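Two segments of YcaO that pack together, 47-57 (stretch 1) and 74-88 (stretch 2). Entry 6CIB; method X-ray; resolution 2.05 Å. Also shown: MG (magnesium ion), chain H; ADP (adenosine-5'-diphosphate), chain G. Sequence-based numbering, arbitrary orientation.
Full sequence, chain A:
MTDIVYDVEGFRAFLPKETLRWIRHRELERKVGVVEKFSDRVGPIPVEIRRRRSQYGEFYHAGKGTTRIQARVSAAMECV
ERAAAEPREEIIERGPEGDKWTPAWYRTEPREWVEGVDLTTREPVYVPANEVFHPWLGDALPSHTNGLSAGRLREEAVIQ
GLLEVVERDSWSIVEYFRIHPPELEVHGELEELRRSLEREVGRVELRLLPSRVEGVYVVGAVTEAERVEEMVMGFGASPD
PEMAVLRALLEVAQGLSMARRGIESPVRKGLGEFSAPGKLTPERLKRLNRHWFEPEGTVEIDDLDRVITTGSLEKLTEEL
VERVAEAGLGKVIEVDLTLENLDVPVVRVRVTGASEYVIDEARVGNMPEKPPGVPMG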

# COMPACT_ATOMS: atom_id res chain seq x y z
N VAL A 47 -14.15 -1.87 10.12
CA VAL A 47 -12.89 -2.60 9.96
C VAL A 47 -13.20 -4.10 10.04
O VAL A 47 -14.03 -4.53 10.84
N GLU A 48 -12.52 -4.88 9.20
CA GLU A 48 -12.74 -6.32 9.11
C GLU A 48 -11.44 -7.07 9.38
O GLU A 48 -10.38 -6.69 8.88
N ILE A 49 -11.51 -8.12 10.20
CA ILE A 49 -10.30 -8.90 10.52
C ILE A 49 -10.51 -10.33 10.07
O ILE A 49 -11.59 -10.90 10.27
N ARG A 50 -9.48 -10.90 9.45
CA ARG A 50 -9.49 -12.28 9.00
C ARG A 50 -8.34 -13.07 9.63
O ARG A 50 -7.20 -12.60 9.68
N ARG A 51 -8.67 -14.26 10.14
CA ARG A 51 -7.68 -15.25 10.52
C ARG A 51 -7.57 -16.24 9.36
O ARG A 51 -8.57 -16.85 8.95
N ARG A 52 -6.36 -16.36 8.83
CA ARG A 52 -6.07 -17.17 7.63
C ARG A 52 -5.01 -18.25 7.93
O ARG A 52 -4.02 -17.98 8.60
N ARG A 53 -5.24 -19.47 7.42
CA ARG A 53 -4.31 -20.59 7.57
C ARG A 53 -3.69 -20.96 6.23
O ARG A 53 -4.40 -21.05 5.23
N SER A 54 -2.38 -21.21 6.23
CA SER A 54 -1.68 -21.80 5.06
C SER A 54 -0.54 -22.71 5.53
O SER A 54 -0.32 -22.86 6.74
N GLN A 55 0.19 -23.30 4.59
CA GLN A 55 1.41 -24.06 4.93
C GLN A 55 2.43 -23.20 5.67
O GLN A 55 3.33 -23.73 6.32
N TYR A 56 2.30 -21.87 5.58
CA TYR A 56 3.24 -20.94 6.20
C TYR A 56 2.85 -20.56 7.63
O TYR A 56 3.62 -19.90 8.33
N GLY A 57 1.68 -21.01 8.06
CA GLY A 57 1.22 -20.77 9.43
C GLY A 57 -0.12 -20.06 9.48
O GLY A 57 -0.90 -20.10 8.53
N SER A 74 -12.43 -5.51 0.91
CA SER A 74 -11.03 -5.21 1.24
C SER A 74 -10.37 -6.36 2.03
O SER A 74 -9.26 -6.79 1.69
N ALA A 75 -11.06 -6.85 3.06
CA ALA A 75 -10.53 -7.97 3.87
C ALA A 75 -10.36 -9.24 3.04
O ALA A 75 -9.33 -9.90 3.14
N ALA A 76 -11.37 -9.57 2.23
CA ALA A 76 -11.33 -10.74 1.35
C ALA A 76 -10.16 -10.70 0.35
O ALA A 76 -9.42 -11.68 0.21
N MSE A 77 -10.01 -9.57 -0.33
CA MSE A 77 -9.00 -9.44 -1.38
C MSE A 77 -7.59 -9.35 -0.82
O MSE A 77 -6.64 -9.78 -1.47
N GLU A 78 -7.46 -8.83 0.41
CA GLU A 78 -6.22 -8.87 1.17
C GLU A 78 -5.77 -10.32 1.39
O GLU A 78 -4.61 -10.66 1.15
N CYS A 79 -6.70 -11.18 1.84
CA CYS A 79 -6.44 -12.61 1.96
C CYS A 79 -6.02 -13.25 0.64
O CYS A 79 -5.10 -14.06 0.61
N VAL A 80 -6.68 -12.85 -0.46
CA VAL A 80 -6.42 -13.41 -1.79
C VAL A 80 -5.01 -13.05 -2.29
O VAL A 80 -4.27 -13.94 -2.72
N GLU A 81 -4.64 -11.77 -2.19
CA GLU A 81 -3.31 -11.33 -2.61
C GLU A 81 -2.19 -12.06 -1.84
O GLU A 81 -1.17 -12.41 -2.44
N ARG A 82 -2.40 -12.29 -0.54
CA ARG A 82 -1.41 -12.99 0.28
C ARG A 82 -1.24 -14.46 -0.13
O ARG A 82 -0.12 -14.96 -0.15
N ALA A 83 -2.34 -15.12 -0.47
CA ALA A 83 -2.28 -16.50 -0.98
C ALA A 83 -1.58 -16.56 -2.34
O ALA A 83 -0.77 -17.45 -2.59
N ALA A 84 -1.88 -15.58 -3.20
CA ALA A 84 -1.23 -15.46 -4.51
C ALA A 84 0.28 -15.21 -4.42
O ALA A 84 1.03 -15.68 -5.27
N ALA A 85 0.70 -14.47 -3.39
CA ALA A 85 2.09 -14.10 -3.18
C ALA A 85 2.97 -15.22 -2.63
O ALA A 85 4.20 -15.11 -2.65
N GLU A 86 2.34 -16.28 -2.11
CA GLU A 86 3.08 -17.44 -1.62
C GLU A 86 3.89 -18.07 -2.76
O GLU A 86 3.39 -18.16 -3.90
N PRO A 87 5.15 -18.47 -2.49
CA PRO A 87 6.06 -19.02 -3.50
C PRO A 87 5.41 -20.09 -4.36
O PRO A 87 4.73 -20.98 -3.85
N ARG A 88 5.59 -19.97 -5.67
CA ARG A 88 4.97 -20.87 -6.61
C ARG A 88 6.02 -21.33 -7.61
O ARG A 88 6.52 -20.53 -8.42

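The helix of stretch 2 runs alongside the strand of stretch 1 at 34° between their N-to-C directions, with an 8.3 Å closest approach. On the strand Glu-48, Arg-50, Arg-52 and Ser-54 point toward the helix. Ile-49, Arg-51 and Arg-53 point away.

Ser-74 points sideways and does not touch the strand. Its chi1 is t, and its OG donates to ADP O2A at 2.7 Å. Ala-75 points toward the strand, where the backbones come close. Its CB lies 3.6 Å from Glu-48 CB. The same methyl covers one face of the Arg-50 guanidinium, with Ala-75 CB 3.8 Å from Arg-50 CZ. Glu-48 (m, m) starts toward the helix, but its end leads away. Arg-50 (m, m, t) holds that end in a salt bridge, Arg-50 NH2 to Glu-48 OE1 at 2.9 Å. The two charges are thus paired within the strand, and the helix offers them only a small apolar group.

Met-77, a selenomethionine, is out of reach of stretch 1. Its CB is 3.2 Å from ADP O4'. Glu-78 (t, p) also serves the ligand side: water 2 lies 2.9 Å from Glu-78 OE1 and binds the magnesium ion. Cys-79 points sideways with chi1 m, which brings its SG to 3.6 Å from Arg-50 CB. Val-80 points away.

Glu-81 (p, t) does not reach the strand. Its OE2 binds MG at 2.6 Å, and ADP O3' donates a very short hydrogen bond of 2.4 Å to Glu-81 OE1. Arg-82 (m, m, m) starts toward the strand and its end leads away; its CB is 4.0 Å from Arg-52 NH1. Ala-83 points sideways. Ala-83 CB is 3.4 Å from Arg-52 NH2. Arg-52 extends (t, t) along the helix, with helix backbone over one face of its guanidinium. Ala-84 points away.

Glu-86 (m, t) is the polar centre of the contact. Its OE2 meets the edge of the Arg-52 guanidinium in a salt bridge, 2.8 Å from Arg-52 NH2. A weak hydrogen bond from Arg-52 NH1 to Glu-86 OE2 measures 3.4 Å. Ser-54 OG (chi1 p) donates to the same Glu-86 OE2 at 2.9 Å, and accepts from Tyr-56 N at 3.1 Å. Tyr-56 (m) sets its ring edge against the carboxylate, with CD2 3.4 Å from Glu-86 CD.

Pro-87 points toward stretch 1. Its CD is 3.8 Å from Tyr-56 CZ. Water 1 bridges the pair, 2.6 Å from Tyr-56 OH and donating to Pro-87 O at 2.6 Å. Arg-88 points away.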

# COMPACT_ATOMS: atom_id res chain seq x y z
CB VAL A 47 -11.82 -2.19 11.01
CG1 VAL A 47 -10.53 -2.99 10.84
CG2 VAL A 47 -11.52 -0.70 10.93
CB GLU A 48 -13.27 -6.69 7.73
CG GLU A 48 -14.71 -6.25 7.49
CD GLU A 48 -15.72 -7.09 8.26
OE1 GLU A 48 -15.57 -8.33 8.30
OE2 GLU A 48 -16.66 -6.52 8.82
CB ILE A 49 -9.90 -8.81 12.02
CG1 ILE A 49 -9.51 -7.38 12.39
CG2 ILE A 49 -8.72 -9.72 12.35
CD1 ILE A 49 -10.61 -6.64 13.11
CB ARG A 50 -9.41 -12.34 7.47
CG ARG A 50 -10.55 -11.61 6.74
CD ARG A 50 -11.88 -12.35 6.87
NE ARG A 50 -13.00 -11.63 6.27
CZ ARG A 50 -13.74 -10.70 6.88
NH1 ARG A 50 -13.49 -10.36 8.14
NH2 ARG A 50 -14.74 -10.10 6.22
CB ARG A 51 -8.07 -15.94 11.83
CG ARG A 51 -7.00 -16.88 12.40
CD ARG A 51 -7.28 -17.27 13.85
NE ARG A 51 -8.50 -18.06 14.01
CZ ARG A 51 -8.57 -19.39 13.95
NH1 ARG A 51 -7.49 -20.12 13.73
NH2 ARG A 51 -9.74 -20.00 14.10
CB ARG A 52 -5.55 -16.25 6.51
CG ARG A 52 -5.54 -16.88 5.14
CD ARG A 52 -4.79 -16.05 4.10
NE ARG A 52 -4.19 -16.95 3.12
CZ ARG A 52 -2.89 -17.11 2.92
NH1 ARG A 52 -2.00 -16.39 3.59
NH2 ARG A 52 -2.47 -17.98 2.02
CB ARG A 53 -5.03 -21.84 8.07
CG ARG A 53 -5.34 -21.88 9.54
CD ARG A 53 -5.40 -23.33 10.01
NE ARG A 53 -6.38 -23.54 11.08
CZ ARG A 53 -6.25 -23.11 12.33
NH1 ARG A 53 -5.18 -22.41 12.72
NH2 ARG A 53 -7.21 -23.36 13.22
CB SER A 54 -1.14 -20.70 4.14
OG SER A 54 0.00 -20.06 4.70
CB GLN A 55 2.05 -24.68 3.68
CG GLN A 55 2.77 -23.68 2.81
CD GLN A 55 3.75 -24.30 1.84
OE1 GLN A 55 3.36 -24.81 0.79
NE2 GLN A 55 5.04 -24.23 2.17
CB TYR A 56 3.48 -19.71 5.31
CG TYR A 56 4.09 -20.12 3.98
CD1 TYR A 56 5.44 -20.46 3.89
CD2 TYR A 56 3.30 -20.22 2.83
CE1 TYR A 56 6.01 -20.86 2.69
CE2 TYR A 56 3.85 -20.64 1.62
CZ TYR A 56 5.21 -20.95 1.55
OH TYR A 56 5.78 -21.36 0.36
CB SER A 74 -10.98 -3.89 2.04
OG SER A 74 -9.73 -3.69 2.66
CB ALA A 75 -11.40 -8.22 5.10
CB ALA A 76 -12.65 -10.92 0.62
CB MSE A 77 -9.37 -8.27 -2.30
CG MSE A 77 -10.72 -8.48 -3.01
SE MSE A 77 -10.59 -9.96 -4.30
CE MSE A 77 -9.89 -8.82 -5.76
CB GLU A 78 -6.40 -8.15 2.51
CG GLU A 78 -5.20 -8.16 3.45
CD GLU A 78 -4.18 -7.09 3.15
OE1 GLU A 78 -4.56 -5.94 2.85
OE2 GLU A 78 -2.97 -7.40 3.23
CB CYS A 79 -7.64 -13.34 2.56
SG CYS A 79 -7.96 -12.83 4.25
CB VAL A 80 -7.51 -13.00 -2.83
CG1 VAL A 80 -7.08 -13.33 -4.25
CG2 VAL A 80 -8.83 -13.71 -2.54
CB GLU A 81 -3.14 -9.80 -2.56
CG GLU A 81 -2.97 -9.20 -1.17
CD GLU A 81 -2.57 -7.74 -1.18
OE1 GLU A 81 -3.26 -6.92 -1.82
OE2 GLU A 81 -1.56 -7.39 -0.53
CB ARG A 82 -1.70 -12.84 1.78
CG ARG A 82 -1.51 -11.43 2.33
CD ARG A 82 -0.06 -10.96 2.28
NE ARG A 82 0.76 -11.62 3.30
CZ ARG A 82 0.95 -11.16 4.54
NH1 ARG A 82 0.38 -10.02 4.92
NH2 ARG A 82 1.71 -11.83 5.38
CB ALA A 83 -3.67 -17.10 -1.06
CB ALA A 84 -1.90 -14.36 -5.33
CB ALA A 85 2.18 -12.89 -2.26
CB GLU A 86 2.13 -18.45 -0.94
CG GLU A 86 1.68 -17.99 0.44
CD GLU A 86 0.66 -18.89 1.13
OE1 GLU A 86 0.28 -19.96 0.60
OE2 GLU A 86 0.24 -18.52 2.23
CB PRO A 87 7.19 -19.61 -2.68
CG PRO A 87 7.25 -18.73 -1.49
CD PRO A 87 5.83 -18.36 -1.18
CB ARG A 88 3.79 -20.19 -7.31
CG ARG A 88 2.49 -20.95 -7.19
CD ARG A 88 1.40 -20.28 -8.02
NE ARG A 88 1.12 -18.92 -7.56
CZ ARG A 88 0.69 -17.93 -8.32
NH1 ARG A 88 0.47 -18.11 -9.62
NH2 ARG A 88 0.47 -16.74 -7.78
MG MG H . -1.64 -4.84 -0.99
PB ADP G . -4.59 -1.36 0.59
O1B ADP G . -4.31 -1.86 -0.81
O2B ADP G . -3.98 -0.01 0.91
O3B ADP G . -4.39 -2.39 1.69
PA ADP G . -7.44 -1.87 0.79
O1A ADP G . -8.56 -1.03 0.24
O2A ADP G . -7.52 -2.23 2.25
O3A ADP G . -6.15 -0.97 0.53
O5' ADP G . -7.32 -3.19 -0.11
C5' ADP G . -6.77 -4.46 0.28
C4' ADP G . -6.66 -5.37 -0.95
O4' ADP G . -7.95 -5.56 -1.54
C3' ADP G . -5.80 -4.78 -2.08
O3' ADP G . -5.19 -5.84 -2.84
C2' ADP G . -6.81 -4.06 -2.95
O2' ADP G . -6.35 -3.87 -4.29
C1' ADP G . -8.02 -4.99 -2.86
N9 ADP G . -9.31 -4.29 -3.01
C8 ADP G . -9.79 -3.35 -2.17
N7 ADP G . -11.00 -2.90 -2.59
C5 ADP G . -11.32 -3.58 -3.69
C6 ADP G . -12.48 -3.60 -4.63
N6 ADP G . -13.53 -2.78 -4.42
N1 ADP G . -12.42 -4.45 -5.68
C2 ADP G . -11.36 -5.27 -5.89
N3 ADP G . -10.29 -5.31 -5.07
C4 ADP G . -10.21 -4.50 -3.98
O HOH W 1 4.12 -22.00 -1.50
O HOH W 2 -2.71 -4.64 0.98
O HOH W 3 -2.35 -3.01 -2.04
O HOH W 4 0.41 -4.60 -0.18